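Local coordinates for protein aromatic amino acid aminotransferase I (Candida albicans WO-1, PDB 6HNU) that probably catalyses, with pyridoxal 5'-phosphate, the transamination of aromatic L-amino acids with 2-oxoglutarate to give aromatic oxo-acids and L-glutamate, at residues I118-D123 and W347-Y352; M124-P129 and P248-Q253. All coordinates share one frame; numbering follows the deposited sequence.

Contact 1 of 2, residues I118-D123 and W347-Y352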
loop_
_atom_site.group_PDB
_atom_site.type_symbol
_atom_site.label_atom_id
_atom_site.label_comp_id
_atom_site.label_asym_id
_atom_site.label_seq_id
_atom_site.Cartn_x
_atom_site.Cartn_y
_atom_site.Cartn_z
ATOM N N ILE B 118 3.989 16.560 10.247
ATOM C CA ILE B 118 5.172 15.728 9.911
ATOM C C ILE B 118 6.210 16.619 9.202
ATOM O O ILE B 118 7.412 16.430 9.414
ATOM C CB ILE B 118 4.662 14.467 9.164
ATOM C CG1 ILE B 118 5.300 13.195 9.704
ATOM C CG2 ILE B 118 4.788 14.588 7.669
ATOM C CD1 ILE B 118 5.128 13.015 11.191
ATOM N N LYS B 119 5.785 17.646 8.473
ATOM C CA LYS B 119 6.728 18.604 7.858
ATOM C C LYS B 119 7.396 19.449 8.948
ATOM O O LYS B 119 8.619 19.664 8.879
ATOM C CB LYS B 119 6.039 19.428 6.775
ATOM C CG LYS B 119 7.003 20.281 5.983
ATOM C CD LYS B 119 6.424 20.918 4.717
ATOM C CE LYS B 119 7.472 21.636 3.898
ATOM N NZ LYS B 119 6.942 22.114 2.598
ATOM N N GLU B 120 6.646 19.919 9.941
ATOM C CA GLU B 120 7.222 20.689 11.060
ATOM C C GLU B 120 8.238 19.812 11.804
ATOM O O GLU B 120 9.317 20.299 12.105
ATOM C CB GLU B 120 6.142 21.123 12.035
ATOM C CG GLU B 120 5.237 22.206 11.465
ATOM C CD GLU B 120 4.002 22.551 12.290
ATOM O OE1 GLU B 120 3.527 21.728 13.134
ATOM O OE2 GLU B 120 3.485 23.649 12.064
ATOM N N HIS B 121 7.855 18.579 12.119
ATOM C CA HIS B 121 8.748 17.573 12.748
ATOM C C HIS B 121 10.059 17.466 11.958
ATOM O O HIS B 121 11.168 17.654 12.566
ATOM C CB HIS B 121 8.048 16.238 12.894
ATOM C CG HIS B 121 8.989 15.164 13.335
ATOM N ND1 HIS B 121 9.487 15.098 14.634
ATOM C CD2 HIS B 121 9.566 14.155 12.634
ATOM C CE1 HIS B 121 10.329 14.075 14.713
ATOM N NE2 HIS B 121 10.402 13.478 13.486
ATOM N N THR B 122 9.943 17.224 10.656
ATOM C CA THR B 122 11.106 17.061 9.737
ATOM C C THR B 122 12.011 18.300 9.816
ATOM O O THR B 122 13.226 18.144 9.999
ATOM C CB THR B 122 10.629 16.742 8.322
ATOM O OG1 THR B 122 9.946 15.493 8.402
ATOM C CG2 THR B 122 11.753 16.649 7.312
ATOM N N ASP B 123 11.448 19.512 9.719
ATOM C CA ASP B 123 12.283 20.732 9.680
ATOM C C ASP B 123 12.935 21.001 11.043
ATOM O O ASP B 123 14.086 21.464 11.067
ATOM C CB ASP B 123 11.487 21.934 9.187
ATOM C CG ASP B 123 12.342 22.947 8.437
ATOM O OD1 ASP B 123 13.470 22.586 7.992
ATOM O OD2 ASP B 123 11.826 24.038 8.208
ATOM N N TRP B 347 -0.545 15.119 21.715
ATOM C CA TRP B 347 0.766 15.186 22.389
ATOM C C TRP B 347 1.435 16.523 22.099
ATOM O O TRP B 347 2.173 17.047 22.968
ATOM C CB TRP B 347 1.612 14.008 21.922
ATOM C CG TRP B 347 1.201 12.662 22.412
ATOM C CD1 TRP B 347 0.180 12.306 23.240
ATOM C CD2 TRP B 347 1.904 11.459 22.103
ATOM N NE1 TRP B 347 0.196 10.952 23.434
ATOM C CE2 TRP B 347 1.248 10.411 22.752
ATOM C CE3 TRP B 347 3.037 11.187 21.332
ATOM C CZ2 TRP B 347 1.694 9.085 22.664
ATOM C CZ3 TRP B 347 3.472 9.883 21.230
ATOM C CH2 TRP B 347 2.817 8.844 21.902
ATOM N N GLY B 348 1.194 17.053 20.902
ATOM C CA GLY B 348 1.932 18.189 20.330
ATOM C C GLY B 348 3.370 17.830 20.028
ATOM O O GLY B 348 3.832 16.717 20.368
ATOM N N HIS B 349 4.076 18.705 19.345
ATOM C CA HIS B 349 5.521 18.491 19.096
ATOM C C HIS B 349 6.233 18.240 20.423
ATOM O O HIS B 349 7.177 17.405 20.482
ATOM C CB HIS B 349 6.088 19.678 18.342
ATOM C CG HIS B 349 5.687 19.631 16.929
ATOM N ND1 HIS B 349 6.132 18.626 16.095
ATOM C CD2 HIS B 349 4.853 20.412 16.214
ATOM C CE1 HIS B 349 5.603 18.793 14.916
ATOM N NE2 HIS B 349 4.838 19.917 14.945
ATOM N N SER B 350 5.822 18.951 21.476
ATOM C CA SER B 350 6.500 18.821 22.779
ATOM C C SER B 350 6.365 17.376 23.259
ATOM O O SER B 350 7.345 16.812 23.746
ATOM C CB SER B 350 5.923 19.818 23.796
ATOM O OG SER B 350 6.710 19.821 24.971
ATOM N N GLY B 351 5.143 16.851 23.248
ATOM C CA GLY B 351 4.816 15.490 23.707
ATOM C C GLY B 351 5.481 14.447 22.832
ATOM O O GLY B 351 5.943 13.454 23.366
ATOM N N TYR B 352 5.537 14.670 21.525
ATOM C CA TYR B 352 6.160 13.673 20.612
ATOM C C TYR B 352 7.651 13.629 20.968
ATOM O O TYR B 352 8.238 12.545 21.060
ATOM C CB TYR B 352 5.902 14.029 19.145
ATOM C CG TYR B 352 6.368 12.970 18.176
ATOM C CD1 TYR B 352 5.976 11.651 18.337
ATOM C CD2 TYR B 352 7.137 13.297 17.064
ATOM C CE1 TYR B 352 6.396 10.669 17.456
ATOM C CE2 TYR B 352 7.554 12.324 16.170
ATOM C CZ TYR B 352 7.143 11.014 16.349
ATOM O OH TYR B 352 7.577 10.019 15.509
HETATM O O HOH W 1 8.174 16.958 16.712
#
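H349 and E120 make the direct hydrogen bond between these two helices: H349 NE2 donates to E120 OE1 at 2.9 Å, with an N-H...O angle of 156°. The acceptor lies close to the imidazole plane, whereas the donor reaches OE1 on its anti side and somewhat out of the carboxylate plane. The two side chains cross at about a right angle, and E120 CB packs beside the bond, 3.4 Å from H349 NE2. A second polar link is indirect. Water 1 lies 2.7 Å from H349 ND1 and 3.1 Å from H121 ND1, near the edge of both imidazoles, so H349 is held at both ring nitrogens.

The aromatic link is a T-shaped pair. The edge of Y352 points at one face of H121, with planes at 67° and Y352 CE2 3.6 Å from H121 CE1, near the rim of the imidazole. With CG anti to the backbone N (chi1 172°), the H121 ring lies where its face meets the Y352 edge.

Van der Waals packing completes the contact, with H349 CE1 3.6 Å from H121 N. Side chains and one water thus bridge short helix axes that come no closer than 11.2 Å, joining helix 112-126 to the long helix 334-377, beside its kink at H349. F117 stacks on the H349 ring, while E120 OE2 bonds a bound Tris molecule, probably from the crystallisation liquor. With NE2 giving its proton to the bond with E120, the nearby carboxylate would be expected to polarise the imidazole and may help stabilise a positive charge on it.

Contact 2 of 2, residues M124-P129 and P248-Q253. With PLP (pyridoxal-5'-phosphate), chain I.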
loop_
_atom_site.group_PDB
_atom_site.type_symbol
_atom_site.label_atom_id
_atom_site.label_comp_id
_atom_site.label_asym_id
_atom_site.label_seq_id
_atom_site.Cartn_x
_atom_site.Cartn_y
_atom_site.Cartn_z
ATOM N N MET B 124 12.219 20.783 12.151
ATOM C CA MET B 124 12.735 21.029 13.518
ATOM C C MET B 124 13.971 20.159 13.739
ATOM O O MET B 124 14.912 20.605 14.364
ATOM C CB MET B 124 11.620 20.627 14.481
ATOM C CG MET B 124 11.867 20.894 15.900
ATOM S SD MET B 124 10.565 20.063 16.843
ATOM C CE MET B 124 9.085 20.404 15.915
ATOM N N VAL B 125 13.960 18.925 13.232
ATOM C CA VAL B 125 15.042 17.932 13.485
ATOM C C VAL B 125 16.159 18.063 12.436
ATOM O O VAL B 125 17.330 17.975 12.819
ATOM C CB VAL B 125 14.485 16.500 13.527
ATOM C CG1 VAL B 125 15.608 15.494 13.667
ATOM C CG2 VAL B 125 13.465 16.297 14.647
ATOM N N HIS B 126 15.836 18.271 11.171
ATOM C CA HIS B 126 16.762 18.056 10.036
ATOM C C HIS B 126 17.151 19.368 9.366
ATOM O O HIS B 126 18.118 19.336 8.587
ATOM C CB HIS B 126 16.170 17.073 9.021
ATOM C CG HIS B 126 15.884 15.745 9.625
ATOM N ND1 HIS B 126 16.902 14.893 10.054
ATOM C CD2 HIS B 126 14.720 15.181 10.013
ATOM C CE1 HIS B 126 16.349 13.810 10.581
ATOM N NE2 HIS B 126 14.992 13.963 10.560
ATOM N N LYS B 127 16.421 20.461 9.612
ATOM C CA LYS B 127 16.766 21.802 9.065
ATOM C C LYS B 127 17.148 21.655 7.581
ATOM O O LYS B 127 18.311 21.945 7.195
ATOM C CB LYS B 127 17.854 22.389 9.978
ATOM C CG LYS B 127 17.584 23.790 10.517
ATOM C CD LYS B 127 16.833 24.708 9.549
ATOM C CE LYS B 127 16.748 26.158 9.988
ATOM N NZ LYS B 127 18.017 26.884 9.736
ATOM N N VAL B 128 16.222 21.187 6.735
ATOM C CA VAL B 128 16.533 20.836 5.318
ATOM C C VAL B 128 17.100 22.080 4.636
ATOM O O VAL B 128 16.494 23.156 4.723
ATOM C CB VAL B 128 15.299 20.289 4.568
ATOM C CG1 VAL B 128 15.646 19.833 3.154
ATOM C CG2 VAL B 128 14.636 19.157 5.348
ATOM N N PRO B 129 18.311 22.012 4.046
ATOM C CA PRO B 129 19.076 23.225 3.734
ATOM C C PRO B 129 18.924 23.787 2.322
ATOM O O PRO B 129 19.680 24.624 1.963
ATOM C CB PRO B 129 20.501 22.717 3.922
ATOM C CG PRO B 129 20.438 21.329 3.321
ATOM C CD PRO B 129 19.131 20.799 3.871
ATOM N N PRO B 248 14.203 3.895 9.420
ATOM C CA PRO B 248 13.162 3.575 10.408
ATOM C C PRO B 248 13.700 3.571 11.855
ATOM O O PRO B 248 12.916 3.714 12.794
ATOM C CB PRO B 248 12.683 2.200 9.974
ATOM C CG PRO B 248 13.941 1.578 9.356
ATOM C CD PRO B 248 14.684 2.712 8.687
ATOM N N TYR B 249 15.011 3.479 12.037
ATOM C CA TYR B 249 15.614 3.326 13.382
ATOM C C TYR B 249 16.232 4.650 13.848
ATOM O O TYR B 249 16.916 4.649 14.868
ATOM C CB TYR B 249 16.683 2.227 13.369
ATOM C CG TYR B 249 16.265 0.894 12.805
ATOM C CD1 TYR B 249 15.292 0.123 13.409
ATOM C CD2 TYR B 249 16.856 0.398 11.664
ATOM C CE1 TYR B 249 14.925 -1.114 12.906
ATOM C CE2 TYR B 249 16.526 -0.842 11.161
ATOM C CZ TYR B 249 15.551 -1.601 11.772
ATOM O OH TYR B 249 15.190 -2.837 11.300
ATOM N N TYR B 250 16.008 5.766 13.132
ATOM C CA TYR B 250 16.638 7.059 13.466
ATOM C C TYR B 250 16.392 7.430 14.928
ATOM O O TYR B 250 17.294 7.935 15.557
ATOM C CB TYR B 250 16.121 8.193 12.579
ATOM C CG TYR B 250 16.891 9.476 12.772
ATOM C CD1 TYR B 250 18.135 9.657 12.188
ATOM C CD2 TYR B 250 16.367 10.514 13.524
ATOM C CE1 TYR B 250 18.840 10.831 12.327
ATOM C CE2 TYR B 250 17.063 11.695 13.689
ATOM C CZ TYR B 250 18.302 11.850 13.107
ATOM O OH TYR B 250 18.989 12.991 13.259
ATOM N N PHE B 251 15.231 7.142 15.490
ATOM C CA PHE B 251 14.891 7.590 16.858
ATOM C C PHE B 251 15.186 6.450 17.840
ATOM O O PHE B 251 14.759 6.537 18.999
ATOM C CB PHE B 251 13.474 8.179 16.875
ATOM C CG PHE B 251 13.437 9.567 16.294
ATOM C CD1 PHE B 251 14.245 10.569 16.818
ATOM C CD2 PHE B 251 12.691 9.848 15.165
ATOM C CE1 PHE B 251 14.264 11.831 16.253
ATOM C CE2 PHE B 251 12.727 11.116 14.588
ATOM C CZ PHE B 251 13.503 12.105 15.146
ATOM N N LEU B 252 15.934 5.412 17.408
ATOM C CA LEU B 252 16.497 4.416 18.348
ATOM C C LEU B 252 17.958 4.776 18.606
ATOM O O LEU B 252 18.696 3.912 19.122
ATOM C CB LEU B 252 16.357 2.998 17.781
ATOM C CG LEU B 252 14.936 2.599 17.379
ATOM C CD1 LEU B 252 14.859 1.128 17.046
ATOM C CD2 LEU B 252 13.931 2.933 18.468
ATOM N N GLN B 253 18.372 6.012 18.308
ATOM C CA GLN B 253 19.664 6.531 18.830
ATOM C C GLN B 253 19.679 6.437 20.365
ATOM O O GLN B 253 18.613 6.558 21.021
ATOM C CB GLN B 253 19.966 7.919 18.298
ATOM C CG GLN B 253 20.346 7.872 16.822
ATOM C CD GLN B 253 20.510 9.238 16.232
ATOM O OE1 GLN B 253 21.471 9.945 16.509
ATOM N NE2 GLN B 253 19.519 9.673 15.459
HETATM N N1 PLP I . 13.686 -0.684 6.119
HETATM C C2 PLP I . 14.553 -1.336 6.899
HETATM C C2A PLP I . 16.008 -1.206 6.613
HETATM C C3 PLP I . 14.119 -2.131 7.957
HETATM O O3 PLP I . 15.056 -2.826 8.672
HETATM C C4 PLP I . 12.735 -2.257 8.191
HETATM C C4A PLP I . 12.256 -3.111 9.276
HETATM C C5 PLP I . 11.841 -1.536 7.388
HETATM C C6 PLP I . 12.361 -0.792 6.358
HETATM C C5A PLP I . 10.346 -1.681 7.534
HETATM O O4P PLP I . 9.696 -0.381 7.531
HETATM P P PLP I . 8.162 -0.178 7.534
HETATM O O1P PLP I . 8.075 1.323 7.686
HETATM O O2P PLP I . 7.607 -0.980 8.744
HETATM O O3P PLP I . 7.621 -0.703 6.206
HETATM O O HOH W 2 19.658 15.871 13.874
HETATM O O HOH W 3 19.598 15.765 11.224
#
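Y250 reaches from the loop after strand 242-246 to V125 and H126 at the C-terminal end of helix 112-126. Its CG stands anti to the backbone N (chi1 -172°), and CB sends the ring toward that helix. CD2 lies over the centre of the F251 ring. CE2 meets V125 CG1 at 4.1 Å, and CZ meets H126 CE1 at 3.7 Å; that imidazole atom sits over one face of the phenol, the two rings being oblique. Q253 NE2 covers the opposite face, above its centre, held there by a 2.8 Å hydrogen bond to Y250 O.

The loop belongs to the large domain of the aminotransferase fold, where it leaves a strand of the central mixed sheet and lines the cofactor pocket: Y249 OH accepts a 2.6 Å hydrogen bond from PLP O3, and P248 CG approaches PLP C2.

At the tip, Y250 OH is hydrogen-bonded to V280 O and receives a bond from water 2 at 3.0 Å; water 2 also donates weakly to V125 O. Water 3 gives OH a further weak bond and lies 3.1 Å from H126 ND1, which also bonds S282 OG. Beside this, V125 CG2 meets F251 CZ at 4.2 Å, at the edge of the phenyl ring.

Contacts 1 and 2 use adjoining parts of helix 112-126, the second running off its C-terminal end, and their centres are 11 Å apart; contact 2 is nested within the chain loop that contact 1 closes. They touch directly. H121 NE2 of contact 1 lies 3.5 Å from F251 CE2 of contact 2, linking helix 334-377 through Y352 and H121 to the loop after strand 242-246. Separately, H349 ND1 is 3.5 Å from M124 CE, and, away from that, D123 OD1 packs 3.3 Å from V128 N. Contact 2 includes cofactor-pocket residues P248 and Y249, whereas the Y352 side chain of contact 1 remains about 12 Å from PLP and about 9 Å from that of S297.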